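Local coordinates for protein OBCA, Oxalate Biosynthetic Component A (Burkholderia glumae, PDB 4NNA) that is a TIM-barrel protein that holds a magnesium ion at one end of its barrel, at residues L6-A11 against A511-A516; H224-D229 against Q249-V254; T278-D283 against G322-A327; V472-G477 against R493-Q498. All coordinates share one frame; numbering follows the deposited sequence.

Contact 1: L6-A11 against A511-A516; sequences LYITAA and ATILTA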
loop_
_atom_site.group_PDB
_atom_site.type_symbol
_atom_site.label_atom_id
_atom_site.label_comp_id
_atom_site.label_asym_id
_atom_site.label_seq_id
_atom_site.Cartn_x
_atom_site.Cartn_y
_atom_site.Cartn_z
ATOM N N LEU A 6 18.180 10.087 -10.292
ATOM C CA LEU A 6 17.345 9.435 -9.279
ATOM C C LEU A 6 17.278 7.915 -9.407
ATOM O O LEU A 6 17.349 7.365 -10.510
ATOM C CB LEU A 6 15.917 9.995 -9.310
ATOM C CG LEU A 6 15.743 11.503 -9.116
ATOM C CD1 LEU A 6 15.633 12.195 -10.458
ATOM C CD2 LEU A 6 14.512 11.793 -8.284
ATOM N N TYR A 7 17.126 7.232 -8.274
ATOM C CA TYR A 7 16.763 5.822 -8.318
ATOM C C TYR A 7 15.392 5.613 -7.709
ATOM O O TYR A 7 15.001 6.293 -6.752
ATOM C CB TYR A 7 17.804 4.926 -7.646
ATOM C CG TYR A 7 18.014 5.168 -6.173
ATOM C CD1 TYR A 7 17.445 4.333 -5.224
ATOM C CD2 TYR A 7 18.810 6.217 -5.736
ATOM C CE1 TYR A 7 17.651 4.553 -3.872
ATOM C CE2 TYR A 7 19.016 6.447 -4.410
ATOM C CZ TYR A 7 18.444 5.610 -3.480
ATOM O OH TYR A 7 18.678 5.851 -2.152
ATOM N N ILE A 8 14.657 4.671 -8.278
ATOM C CA ILE A 8 13.321 4.377 -7.800
ATOM C C ILE A 8 13.380 3.198 -6.842
ATOM O O ILE A 8 14.030 2.183 -7.114
ATOM C CB ILE A 8 12.383 4.076 -8.982
ATOM C CG1 ILE A 8 12.260 5.312 -9.880
ATOM C CG2 ILE A 8 11.012 3.592 -8.499
ATOM C CD1 ILE A 8 11.648 5.002 -11.236
ATOM N N THR A 9 12.727 3.360 -5.698
ATOM C CA THR A 9 12.530 2.267 -4.760
ATOM C C THR A 9 11.121 1.735 -4.956
ATOM O O THR A 9 10.166 2.512 -4.994
ATOM C CB THR A 9 12.693 2.742 -3.312
ATOM O OG1 THR A 9 14.083 2.973 -3.057
ATOM C CG2 THR A 9 12.160 1.683 -2.322
ATOM N N ALA A 10 10.989 0.417 -5.114
ATOM C CA ALA A 10 9.660 -0.192 -5.132
ATOM C C ALA A 10 9.380 -0.790 -3.762
ATOM O O ALA A 10 10.248 -1.444 -3.177
ATOM C CB ALA A 10 9.568 -1.267 -6.204
ATOM N N ALA A 11 8.168 -0.562 -3.260
ATOM C CA ALA A 11 7.767 -1.061 -1.946
ATOM C C ALA A 11 6.463 -1.825 -2.111
ATOM O O ALA A 11 5.379 -1.259 -1.956
ATOM C CB ALA A 11 7.592 0.098 -0.969
ATOM N N ALA A 511 14.744 13.863 -16.470
ATOM C CA ALA A 511 15.521 13.233 -15.400
ATOM C C ALA A 511 16.296 11.991 -15.838
ATOM O O ALA A 511 15.935 11.319 -16.805
ATOM C CB ALA A 511 14.626 12.900 -14.207
ATOM N N THR A 512 17.352 11.687 -15.089
ATOM C CA THR A 512 18.156 10.493 -15.313
ATOM C C THR A 512 17.822 9.455 -14.234
ATOM O O THR A 512 17.853 9.758 -13.038
ATOM C CB THR A 512 19.669 10.838 -15.304
ATOM O OG1 THR A 512 19.934 11.821 -16.315
ATOM C CG2 THR A 512 20.536 9.603 -15.565
ATOM N N ILE A 513 17.476 8.247 -14.670
ATOM C CA ILE A 513 17.104 7.160 -13.773
ATOM C C ILE A 513 18.221 6.124 -13.720
ATOM O O ILE A 513 18.638 5.608 -14.760
ATOM C CB ILE A 513 15.825 6.461 -14.260
ATOM C CG1 ILE A 513 14.745 7.491 -14.599
ATOM C CG2 ILE A 513 15.319 5.470 -13.218
ATOM C CD1 ILE A 513 14.019 8.028 -13.392
ATOM N N LEU A 514 18.700 5.823 -12.515
ATOM C CA LEU A 514 19.791 4.858 -12.316
ATOM C C LEU A 514 19.301 3.410 -12.261
ATOM O O LEU A 514 18.208 3.144 -11.784
ATOM C CB LEU A 514 20.551 5.182 -11.021
ATOM C CG LEU A 514 21.605 6.296 -10.976
ATOM C CD1 LEU A 514 21.747 7.079 -12.275
ATOM C CD2 LEU A 514 21.343 7.234 -9.824
ATOM N N THR A 515 20.121 2.473 -12.735
ATOM C CA THR A 515 19.802 1.051 -12.622
ATOM C C THR A 515 20.317 0.457 -11.318
ATOM O O THR A 515 21.105 1.074 -10.607
ATOM C CB THR A 515 20.429 0.236 -13.754
ATOM O OG1 THR A 515 21.849 0.414 -13.733
ATOM C CG2 THR A 515 19.874 0.665 -15.106
ATOM N N ALA A 516 19.862 -0.751 -11.017
ATOM C CA ALA A 516 20.342 -1.483 -9.853
ATOM C C ALA A 516 21.867 -1.597 -9.871
ATOM O O ALA A 516 22.521 -1.369 -8.855
ATOM C CB ALA A 516 19.697 -2.857 -9.793
HETATM O O HOH W 1 15.693 3.184 -10.530
#
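Leu6 supplies the main bump here: CD1 presses on the methyl of Ala511, 3.9 Å from its CB, and keeps to that side because CG stands beside the backbone N, opposite the carbonyl carbon (chi1 -57°). The hollow it enters is floored by the backbone of 511-512, while Leu514 fits round the other end of Leu6, with CD2 lying 4.1 Å from Leu6 O. Further along, the tip of Ile8 reaches Ile513, and its CD1 rests 4.2 Å from Ile513 CG2 as the two branched chains cross at a slant. Beyond them, Val502 and Arg503 of helix 495-508 touch Ile8, and Leu506 of the same helix touches Ile513. Two nearly straight bonds set the depth of this fit: Leu6 N gives to Thr512 O (2.8 Å) and Leu514 N to Leu6 O (2.9 Å), forming a single beta bridge centred on Leu6 and Ile513. One water carries the link onward, accepting from Ile8 N and donating to Leu514 O. The late chain thus clips onto the residue leading into strand 7-10, which lies between strands 222-229 and 469-472 and closes the parallel ring of a TIM barrel.

Contact 2: H224-D229 against Q249-V254; sequences HLHTRD and QRNQIV. With MG (magnesium ion), chain B.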
loop_
_atom_site.group_PDB
_atom_site.type_symbol
_atom_site.label_atom_id
_atom_site.label_comp_id
_atom_site.label_asym_id
_atom_site.label_seq_id
_atom_site.Cartn_x
_atom_site.Cartn_y
_atom_site.Cartn_z
ATOM N N HIS A 224 12.017 -2.647 -1.543
ATOM C CA HIS A 224 11.860 -2.679 -0.088
ATOM C C HIS A 224 10.783 -3.691 0.292
ATOM O O HIS A 224 9.640 -3.574 -0.153
ATOM C CB HIS A 224 11.534 -1.260 0.417
ATOM C CG HIS A 224 11.055 -1.191 1.838
ATOM N ND1 HIS A 224 11.900 -1.290 2.923
ATOM C CD2 HIS A 224 9.813 -0.982 2.345
ATOM C CE1 HIS A 224 11.197 -1.177 4.039
ATOM N NE2 HIS A 224 9.928 -0.989 3.716
ATOM N N LEU A 225 11.154 -4.683 1.105
ATOM C CA LEU A 225 10.302 -5.846 1.354
ATOM C C LEU A 225 9.752 -5.961 2.778
ATOM O O LEU A 225 10.413 -5.592 3.752
ATOM C CB LEU A 225 11.083 -7.125 1.046
ATOM C CG LEU A 225 11.604 -7.292 -0.372
ATOM C CD1 LEU A 225 12.368 -8.608 -0.478
ATOM C CD2 LEU A 225 10.450 -7.257 -1.358
ATOM N N HIS A 226 8.533 -6.487 2.872
ATOM C CA HIS A 226 7.955 -6.966 4.125
ATOM C C HIS A 226 7.539 -8.406 3.846
ATOM O O HIS A 226 7.394 -8.790 2.686
ATOM C CB HIS A 226 6.692 -6.178 4.496
ATOM C CG HIS A 226 6.950 -4.801 5.022
ATOM N ND1 HIS A 226 6.534 -4.393 6.274
ATOM C CD2 HIS A 226 7.569 -3.728 4.467
ATOM C CE1 HIS A 226 6.894 -3.139 6.472
ATOM N NE2 HIS A 226 7.522 -2.711 5.390
ATOM N N THR A 227 7.339 -9.186 4.906
ATOM C CA THR A 227 6.644 -10.462 4.813
ATOM C C THR A 227 5.395 -10.432 5.684
ATOM O O THR A 227 5.231 -9.527 6.513
ATOM C CB THR A 227 7.538 -11.636 5.232
ATOM O OG1 THR A 227 8.165 -11.329 6.483
ATOM C CG2 THR A 227 8.603 -11.878 4.170
ATOM N N ARG A 228 4.520 -11.419 5.484
ATOM C CA ARG A 228 3.241 -11.487 6.189
ATOM C C ARG A 228 2.994 -12.888 6.757
ATOM O O ARG A 228 3.373 -13.892 6.157
ATOM C CB ARG A 228 2.092 -11.119 5.244
ATOM C CG ARG A 228 2.212 -9.750 4.605
ATOM C CD ARG A 228 2.147 -8.615 5.646
ATOM N NE ARG A 228 1.951 -7.323 4.990
ATOM C CZ ARG A 228 0.756 -6.836 4.658
ATOM N NH1 ARG A 228 -0.357 -7.520 4.930
ATOM N NH2 ARG A 228 0.664 -5.662 4.052
ATOM N N ASP A 229 2.358 -12.951 7.919
ATOM C CA ASP A 229 2.073 -14.239 8.546
ATOM C C ASP A 229 0.654 -14.649 8.180
ATOM O O ASP A 229 -0.308 -13.987 8.565
ATOM C CB ASP A 229 2.262 -14.127 10.064
ATOM C CG ASP A 229 1.739 -15.337 10.832
ATOM O OD1 ASP A 229 1.576 -16.420 10.244
ATOM O OD2 ASP A 229 1.513 -15.193 12.051
ATOM N N GLN A 249 -3.408 -11.528 7.830
ATOM C CA GLN A 249 -2.343 -11.087 6.913
ATOM C C GLN A 249 -1.373 -10.164 7.644
ATOM O O GLN A 249 -0.882 -9.183 7.079
ATOM C CB GLN A 249 -2.917 -10.376 5.675
ATOM C CG GLN A 249 -3.799 -11.251 4.783
ATOM C CD GLN A 249 -4.292 -10.501 3.555
ATOM O OE1 GLN A 249 -3.553 -9.709 2.956
ATOM N NE2 GLN A 249 -5.550 -10.736 3.178
ATOM N N ARG A 250 -1.109 -10.482 8.910
ATOM C CA ARG A 250 -0.386 -9.568 9.795
ATOM C C ARG A 250 1.068 -9.366 9.382
ATOM O O ARG A 250 1.773 -10.319 9.068
ATOM C CB ARG A 250 -0.458 -10.062 11.240
ATOM C CG ARG A 250 0.152 -9.118 12.262
ATOM C CD ARG A 250 0.059 -9.734 13.654
ATOM N NE ARG A 250 0.445 -11.147 13.621
ATOM C CZ ARG A 250 1.668 -11.596 13.896
ATOM N NH1 ARG A 250 2.633 -10.748 14.250
ATOM N NH2 ARG A 250 1.928 -12.893 13.832
ATOM N N ASN A 251 1.493 -8.110 9.377
ATOM C CA ASN A 251 2.894 -7.779 9.170
ATOM C C ASN A 251 3.778 -8.508 10.170
ATOM O O ASN A 251 3.606 -8.357 11.373
ATOM C CB ASN A 251 3.125 -6.280 9.311
ATOM C CG ASN A 251 4.531 -5.890 8.931
ATOM O OD1 ASN A 251 4.952 -6.131 7.801
ATOM N ND2 ASN A 251 5.280 -5.306 9.873
ATOM N N GLN A 252 4.725 -9.295 9.671
ATOM C CA GLN A 252 5.607 -10.045 10.549
ATOM C C GLN A 252 6.884 -10.360 9.798
ATOM O O GLN A 252 6.857 -10.595 8.584
ATOM C CB GLN A 252 4.915 -11.341 10.990
ATOM C CG GLN A 252 5.748 -12.242 11.887
ATOM C CD GLN A 252 6.071 -11.583 13.209
ATOM O OE1 GLN A 252 5.197 -11.428 14.064
ATOM N NE2 GLN A 252 7.322 -11.164 13.373
ATOM N N ILE A 253 8.006 -10.348 10.507
ATOM C CA ILE A 253 9.255 -10.802 9.920
ATOM C C ILE A 253 9.230 -12.318 9.940
ATOM O O ILE A 253 9.332 -12.931 11.000
ATOM C CB ILE A 253 10.473 -10.279 10.704
ATOM C CG1 ILE A 253 10.501 -8.746 10.670
ATOM C CG2 ILE A 253 11.769 -10.874 10.146
ATOM C CD1 ILE A 253 11.395 -8.125 11.737
ATOM N N VAL A 254 9.086 -12.923 8.765
ATOM C CA VAL A 254 8.915 -14.370 8.664
ATOM C C VAL A 254 10.183 -14.955 8.079
ATOM O O VAL A 254 10.438 -14.816 6.872
ATOM C CB VAL A 254 7.723 -14.738 7.759
ATOM C CG1 VAL A 254 7.567 -16.269 7.674
ATOM C CG2 VAL A 254 6.447 -14.092 8.274
HETATM MG MG MG B . 8.226 -0.645 5.088
HETATM O O HOH W 2 7.732 -7.664 7.622
HETATM O O HOH W 3 9.873 -0.402 7.026
HETATM O O HOH W 4 6.636 -0.083 6.717
HETATM O O HOH W 5 8.856 1.357 5.237
#
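Thr227 holds OG1 between its backbone N and carbonyl carbon (chi1 49°), straight at the 252-254 backbone, while Asn251 swings CG opposite its own N (chi1 -173°) to bring OD1 up to His226. Both serve a short, weakly bonded antiparallel pairing where strand 222-229 of the TIM barrel runs on past the metal-binding end. Thr227 OG1 works in both directions, donating to Gln252 O over a short 2.6 Å and accepting from Val254 N at 2.9 Å, so the hydroxyl ties down the turn into helix 255-264. Arg228 and Asn251 form a non-hydrogen-bonded pair with their side chains on one face. Its flanking backbone bonds run from Gln252 N to Thr227 O and from Asp229 N to Arg250 O.

Arg228 bends at its second torsion, laying CD 3.7 Å from Asn251 CA and carrying NH1 to Gln249 O at 2.8 Å; NE and NH2 go on to Gly14 O and Pro17 O, which fixes the guanidinium. On the far side, Arg250 NH2 makes a salt bridge to Asp229 OD2 whose hydrogen bond is weak, bent to 123°, the carboxylate standing almost square to the guanidinium, and Arg250 NH1 holds Gln252 OE1; Ser231 takes Asp229 OD1.

Asn251 is a second-shell partner of the metal site through His226. With His224 and Glu475, His226 binds magnesium, joined by three waters. Its NE2 lies 2.2 Å from the ion, and across the same ring ND1 donates almost straight, in the ring plane, to Asn251 OD1 at 2.8 Å.

Contact 3: T278-D283 against G322-A327; sequences TSVRGD and GGYDNA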
loop_
_atom_site.group_PDB
_atom_site.type_symbol
_atom_site.label_atom_id
_atom_site.label_comp_id
_atom_site.label_asym_id
_atom_site.label_seq_id
_atom_site.Cartn_x
_atom_site.Cartn_y
_atom_site.Cartn_z
ATOM N N THR A 278 12.737 -3.889 8.994
ATOM C CA THR A 278 12.976 -4.447 10.314
ATOM C C THR A 278 11.869 -3.983 11.252
ATOM O O THR A 278 11.935 -4.197 12.460
ATOM C CB THR A 278 14.307 -3.975 10.880
ATOM O OG1 THR A 278 14.319 -2.542 10.909
ATOM C CG2 THR A 278 15.458 -4.485 10.018
ATOM N N SER A 279 10.851 -3.346 10.681
ATOM C CA SER A 279 9.758 -2.761 11.464
ATOM C C SER A 279 8.858 -3.804 12.129
ATOM O O SER A 279 8.616 -4.877 11.573
ATOM C CB SER A 279 8.907 -1.882 10.552
ATOM O OG SER A 279 7.572 -1.793 11.020
ATOM N N VAL A 280 8.348 -3.475 13.310
ATOM C CA VAL A 280 7.403 -4.354 13.995
ATOM C C VAL A 280 6.041 -3.671 14.169
ATOM O O VAL A 280 5.374 -3.849 15.189
ATOM C CB VAL A 280 7.939 -4.814 15.361
ATOM C CG1 VAL A 280 8.809 -6.046 15.189
ATOM C CG2 VAL A 280 8.737 -3.704 16.020
ATOM N N ARG A 281 5.649 -2.887 13.164
ATOM C CA ARG A 281 4.337 -2.249 13.122
ATOM C C ARG A 281 3.239 -3.302 13.243
ATOM O O ARG A 281 3.294 -4.347 12.589
ATOM C CB ARG A 281 4.178 -1.450 11.822
ATOM C CG ARG A 281 2.799 -0.844 11.622
ATOM C CD ARG A 281 2.743 0.026 10.382
ATOM N NE ARG A 281 1.706 1.047 10.522
ATOM C CZ ARG A 281 1.509 2.047 9.670
ATOM N NH1 ARG A 281 0.541 2.925 9.900
ATOM N NH2 ARG A 281 2.273 2.177 8.591
ATOM N N GLY A 282 2.257 -3.031 14.097
ATOM C CA GLY A 282 1.224 -4.003 14.406
ATOM C C GLY A 282 1.576 -4.829 15.631
ATOM O O GLY A 282 0.703 -5.479 16.215
ATOM N N ASP A 283 2.848 -4.791 16.027
ATOM C CA ASP A 283 3.356 -5.661 17.087
ATOM C C ASP A 283 4.434 -4.972 17.941
ATOM O O ASP A 283 5.616 -5.310 17.865
ATOM C CB ASP A 283 3.883 -6.965 16.470
ATOM C CG ASP A 283 4.442 -7.921 17.496
ATOM O OD1 ASP A 283 3.673 -8.410 18.349
ATOM O OD2 ASP A 283 5.653 -8.198 17.439
ATOM N N GLY A 322 -0.499 2.320 16.345
ATOM C CA GLY A 322 0.196 1.146 15.846
ATOM C C GLY A 322 1.713 1.233 15.726
ATOM O O GLY A 322 2.312 0.462 14.982
ATOM N N GLY A 323 2.344 2.147 16.457
ATOM C CA GLY A 323 3.782 2.347 16.317
ATOM C C GLY A 323 4.702 1.299 16.928
ATOM O O GLY A 323 4.279 0.191 17.266
ATOM N N TYR A 324 5.980 1.653 17.050
ATOM C CA TYR A 324 6.985 0.754 17.611
ATOM C C TYR A 324 8.214 1.530 18.091
ATOM O O TYR A 324 8.652 2.502 17.467
ATOM C CB TYR A 324 7.381 -0.353 16.614
ATOM C CG TYR A 324 7.890 0.157 15.289
ATOM C CD1 TYR A 324 7.006 0.532 14.290
ATOM C CD2 TYR A 324 9.254 0.269 15.035
ATOM C CE1 TYR A 324 7.454 1.004 13.079
ATOM C CE2 TYR A 324 9.714 0.752 13.815
ATOM C CZ TYR A 324 8.793 1.110 12.839
ATOM O OH TYR A 324 9.202 1.596 11.611
ATOM N N ASP A 325 8.759 1.100 19.221
ATOM C CA ASP A 325 9.923 1.753 19.796
ATOM C C ASP A 325 11.188 1.310 19.074
ATOM O O ASP A 325 11.229 0.243 18.445
ATOM C CB ASP A 325 10.013 1.413 21.289
ATOM C CG ASP A 325 11.005 2.297 22.051
ATOM O OD1 ASP A 325 11.423 3.357 21.530
ATOM O OD2 ASP A 325 11.345 1.936 23.197
ATOM N N ASN A 326 12.209 2.151 19.146
ATOM C CA ASN A 326 13.560 1.764 18.773
ATOM C C ASN A 326 14.485 2.324 19.849
ATOM O O ASN A 326 14.933 3.475 19.765
ATOM C CB ASN A 326 13.945 2.309 17.389
ATOM C CG ASN A 326 12.988 1.858 16.289
ATOM O OD1 ASN A 326 13.176 0.805 15.687
ATOM N ND2 ASN A 326 11.964 2.664 16.018
ATOM N N ALA A 327 14.742 1.514 20.872
ATOM C CA ALA A 327 15.485 1.968 22.046
ATOM C C ALA A 327 16.978 2.074 21.754
ATOM O O ALA A 327 17.491 1.371 20.884
ATOM C CB ALA A 327 15.229 1.028 23.224
HETATM O O HOH W 6 6.699 1.014 9.538
#
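Tyr324 lays one face of its ring against the backbone of Ser279 and Val280, with Val280 N 4.1 Å above the plane and over the ring centre, and Ser279 CA over the same face. The contact joins two loops of the TIM-barrel domain. One, 278-283, follows barrel strand 273-276; the other, 322-327, leads into helix 328-341. Tyr324 reaches this place because CG takes the slot between backbone N and carbonyl carbon (chi1 57°), turning the ring across the loop instead of along its own chain. Two side chains meet it at its two ends. Val280 slants over the root of the tyrosine, CG2 lying 3.7 Å from Tyr324 CB; Ser279 comes to the phenol end, where its OG is 3.5 Å from Tyr324 CE1. Asn326 OD1 lies in the ring plane at an edge, held there by Arg292 NH2.

The 278-283 loop is stiffened from within. Ser279 OG accepts from Arg281 N at 3.1 Å, an ST turn, and a type II turn follows, with Asp283 N bonded to Val280 O and Gly282 taking the positive phi (93°) of its third position. A water lies 3.3 Å from both Ser279 OG and Tyr324 OH, its link to the tyrosine weak, on the side where Ser279 comes within about 6 Å of magnesium.

At the outer end the extended Arg281 chain passes Gly322 and makes a cation-pi contact with Phe318. Arg281 CG lies 3.6 Å from Gly322 O.

Contact 4: V472-G477 against R493-Q498; sequences VGLEDG and RGTWEQ. With MG (magnesium ion), chain B.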
loop_
_atom_site.group_PDB
_atom_site.type_symbol
_atom_site.label_atom_id
_atom_site.label_comp_id
_atom_site.label_asym_id
_atom_site.label_seq_id
_atom_site.Cartn_x
_atom_site.Cartn_y
_atom_site.Cartn_z
ATOM N N VAL A 472 7.808 4.352 -4.573
ATOM C CA VAL A 472 6.379 4.115 -4.793
ATOM C C VAL A 472 6.111 2.643 -4.526
ATOM O O VAL A 472 7.049 1.868 -4.378
ATOM C CB VAL A 472 5.936 4.437 -6.237
ATOM C CG1 VAL A 472 6.130 5.912 -6.554
ATOM C CG2 VAL A 472 6.686 3.564 -7.250
ATOM N N GLY A 473 4.840 2.259 -4.463
ATOM C CA GLY A 473 4.482 0.861 -4.291
ATOM C C GLY A 473 3.205 0.697 -3.488
ATOM O O GLY A 473 2.721 1.665 -2.874
ATOM N N LEU A 474 2.659 -0.518 -3.465
ATOM C CA LEU A 474 1.395 -0.753 -2.775
ATOM C C LEU A 474 1.521 -0.549 -1.265
ATOM O O LEU A 474 0.519 -0.339 -0.585
ATOM C CB LEU A 474 0.848 -2.161 -3.063
ATOM C CG LEU A 474 0.481 -2.526 -4.503
ATOM C CD1 LEU A 474 -0.258 -3.865 -4.541
ATOM C CD2 LEU A 474 -0.332 -1.431 -5.186
ATOM N N GLU A 475 2.740 -0.634 -0.741
ATOM C CA GLU A 475 2.975 -0.299 0.665
ATOM C C GLU A 475 2.510 1.134 0.983
ATOM O O GLU A 475 1.934 1.397 2.048
ATOM C CB GLU A 475 4.463 -0.467 1.008
ATOM C CG GLU A 475 4.867 0.163 2.358
ATOM C CD GLU A 475 6.191 -0.377 2.891
ATOM O OE1 GLU A 475 6.619 0.083 3.968
ATOM O OE2 GLU A 475 6.796 -1.268 2.247
ATOM N N ASP A 476 2.728 2.049 0.043
ATOM C CA ASP A 476 2.481 3.478 0.282
ATOM C C ASP A 476 1.143 3.981 -0.270
ATOM O O ASP A 476 0.521 4.877 0.301
ATOM C CB ASP A 476 3.623 4.296 -0.321
ATOM C CG ASP A 476 4.961 3.965 0.309
ATOM O OD1 ASP A 476 5.988 4.063 -0.384
ATOM O OD2 ASP A 476 4.982 3.586 1.495
ATOM N N GLY A 477 0.714 3.408 -1.390
ATOM C CA GLY A 477 -0.550 3.773 -2.010
ATOM C C GLY A 477 -1.008 2.672 -2.954
ATOM O O GLY A 477 -0.182 1.976 -3.555
ATOM N N ARG A 493 -2.400 -1.841 -11.087
ATOM C CA ARG A 493 -2.295 -3.260 -11.434
ATOM C C ARG A 493 -1.174 -3.935 -10.669
ATOM O O ARG A 493 -1.061 -5.163 -10.658
ATOM C CB ARG A 493 -2.029 -3.422 -12.926
ATOM C CG ARG A 493 -3.043 -2.714 -13.800
ATOM C CD ARG A 493 -3.494 -3.630 -14.883
ATOM N NE ARG A 493 -4.151 -4.775 -14.271
ATOM C CZ ARG A 493 -4.547 -5.855 -14.927
ATOM N NH1 ARG A 493 -4.362 -5.949 -16.239
ATOM N NH2 ARG A 493 -5.135 -6.837 -14.263
ATOM N N GLY A 494 -0.330 -3.128 -10.041
ATOM C CA GLY A 494 0.782 -3.668 -9.279
ATOM C C GLY A 494 1.758 -2.564 -8.952
ATOM O O GLY A 494 1.675 -1.470 -9.512
ATOM N N THR A 495 2.687 -2.842 -8.047
ATOM C CA THR A 495 3.756 -1.899 -7.789
ATOM C C THR A 495 4.546 -1.634 -9.073
ATOM O O THR A 495 4.935 -0.502 -9.334
ATOM C CB THR A 495 4.680 -2.417 -6.675
ATOM O OG1 THR A 495 3.972 -2.363 -5.431
ATOM C CG2 THR A 495 5.940 -1.571 -6.572
ATOM N N TRP A 496 4.766 -2.662 -9.884
ATOM C CA TRP A 496 5.503 -2.466 -11.142
ATOM C C TRP A 496 4.860 -1.366 -11.988
ATOM O O TRP A 496 5.564 -0.591 -12.643
ATOM C CB TRP A 496 5.607 -3.778 -11.936
ATOM C CG TRP A 496 4.284 -4.277 -12.376
ATOM C CD1 TRP A 496 3.496 -5.190 -11.740
ATOM C CD2 TRP A 496 3.565 -3.864 -13.543
ATOM N NE1 TRP A 496 2.336 -5.390 -12.455
ATOM C CE2 TRP A 496 2.352 -4.578 -13.561
ATOM C CE3 TRP A 496 3.833 -2.959 -14.576
ATOM C CZ2 TRP A 496 1.405 -4.416 -14.579
ATOM C CZ3 TRP A 496 2.896 -2.793 -15.576
ATOM C CH2 TRP A 496 1.697 -3.519 -15.573
ATOM N N GLU A 497 3.530 -1.266 -11.953
ATOM C CA GLU A 497 2.852 -0.241 -12.750
ATOM C C GLU A 497 3.133 1.161 -12.218
ATOM O O GLU A 497 3.374 2.095 -12.988
ATOM C CB GLU A 497 1.336 -0.475 -12.842
ATOM C CG GLU A 497 0.702 0.426 -13.909
ATOM C CD GLU A 497 -0.803 0.321 -14.003
ATOM O OE1 GLU A 497 -1.322 0.421 -15.134
ATOM O OE2 GLU A 497 -1.472 0.170 -12.955
ATOM N N GLN A 498 3.105 1.307 -10.899
ATOM C CA GLN A 498 3.418 2.589 -10.281
ATOM C C GLN A 498 4.861 2.974 -10.573
ATOM O O GLN A 498 5.160 4.154 -10.800
ATOM C CB GLN A 498 3.166 2.512 -8.773
ATOM C CG GLN A 498 1.699 2.274 -8.450
ATOM C CD GLN A 498 1.456 1.868 -7.015
ATOM O OE1 GLN A 498 2.275 1.182 -6.398
ATOM N NE2 GLN A 498 0.316 2.281 -6.475
HETATM MG MG MG B . 8.226 -0.645 5.088
HETATM O O HOH W 3 9.873 -0.402 7.026
HETATM O O HOH W 4 6.636 -0.083 6.717
HETATM O O HOH W 5 8.856 1.357 5.237
#
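The amide of Gln498 lies with its edge to the 473-477 turn: NE2 donates to Gly477 O at 3.0 Å, the acceptor almost in the amide plane, while OE1 on the other arm sits 3.1 Å from Gly473 CA. This is one beta-alpha unit of the TIM barrel, in which the loop leaving strand 469-472 folds back on the start of helix 495-508. Seen from Gly477 the same bond is less regular, for the donor stands 54° above the carbonyl plane. Leu474 comes across this amide at about a right angle, its CD2 about equally near OE1 and NE2. A second bond from NE2, to Thr479 O, fixes which way round the amide sits.

Gly494 holds the N-cap position. Directly after it, Thr495 points OG1 at the loop and accepts from Leu474 N at 3.0 Å. Its methyl CG2 lies 3.6 Å from Gly473 CA, a close approach helped by the glycine having no side chain there. On the strand side, Val472 CG2 packs on the helix backbone, 3.8 Å from Gln498 C.

Inside the loop, Gly473 O collects two backbone donors, Asp476 N and Gly477 N, which curls 474-476 into a helical turn with Glu475 on its far side from the helix. The side chain of Glu475 is extended throughout, CG anti to the backbone N (chi1 167°). It reaches the ion shared with His224 and His226, placing OE1 2.1 Å from the magnesium.

In the fold
The touching residues of contact 4 are all buried, and its centre lies about 7 Å from the centre of the chain; contacts 1, 2 and 3 are further out and only partly buried. Contacts 1, 2 and 4 all reach the barrel ring: strand 7-10 runs between 222-229 and 469-472, with Ala10 O bonded to His224 N and Ala11 N to Val472 O. Contacts 2 and 4 also share the magnesium ion and its three waters. Contact 3 touches contact 2 through Asn251 and Ile253 but stays clear of contacts 1 and 4. Chemistry follows place: a backbone bridge with apolar packing in contact 1, polar and charged links in contact 2, ring-on-backbone packing in contact 3, amide and hydroxyl bonds in contact 4.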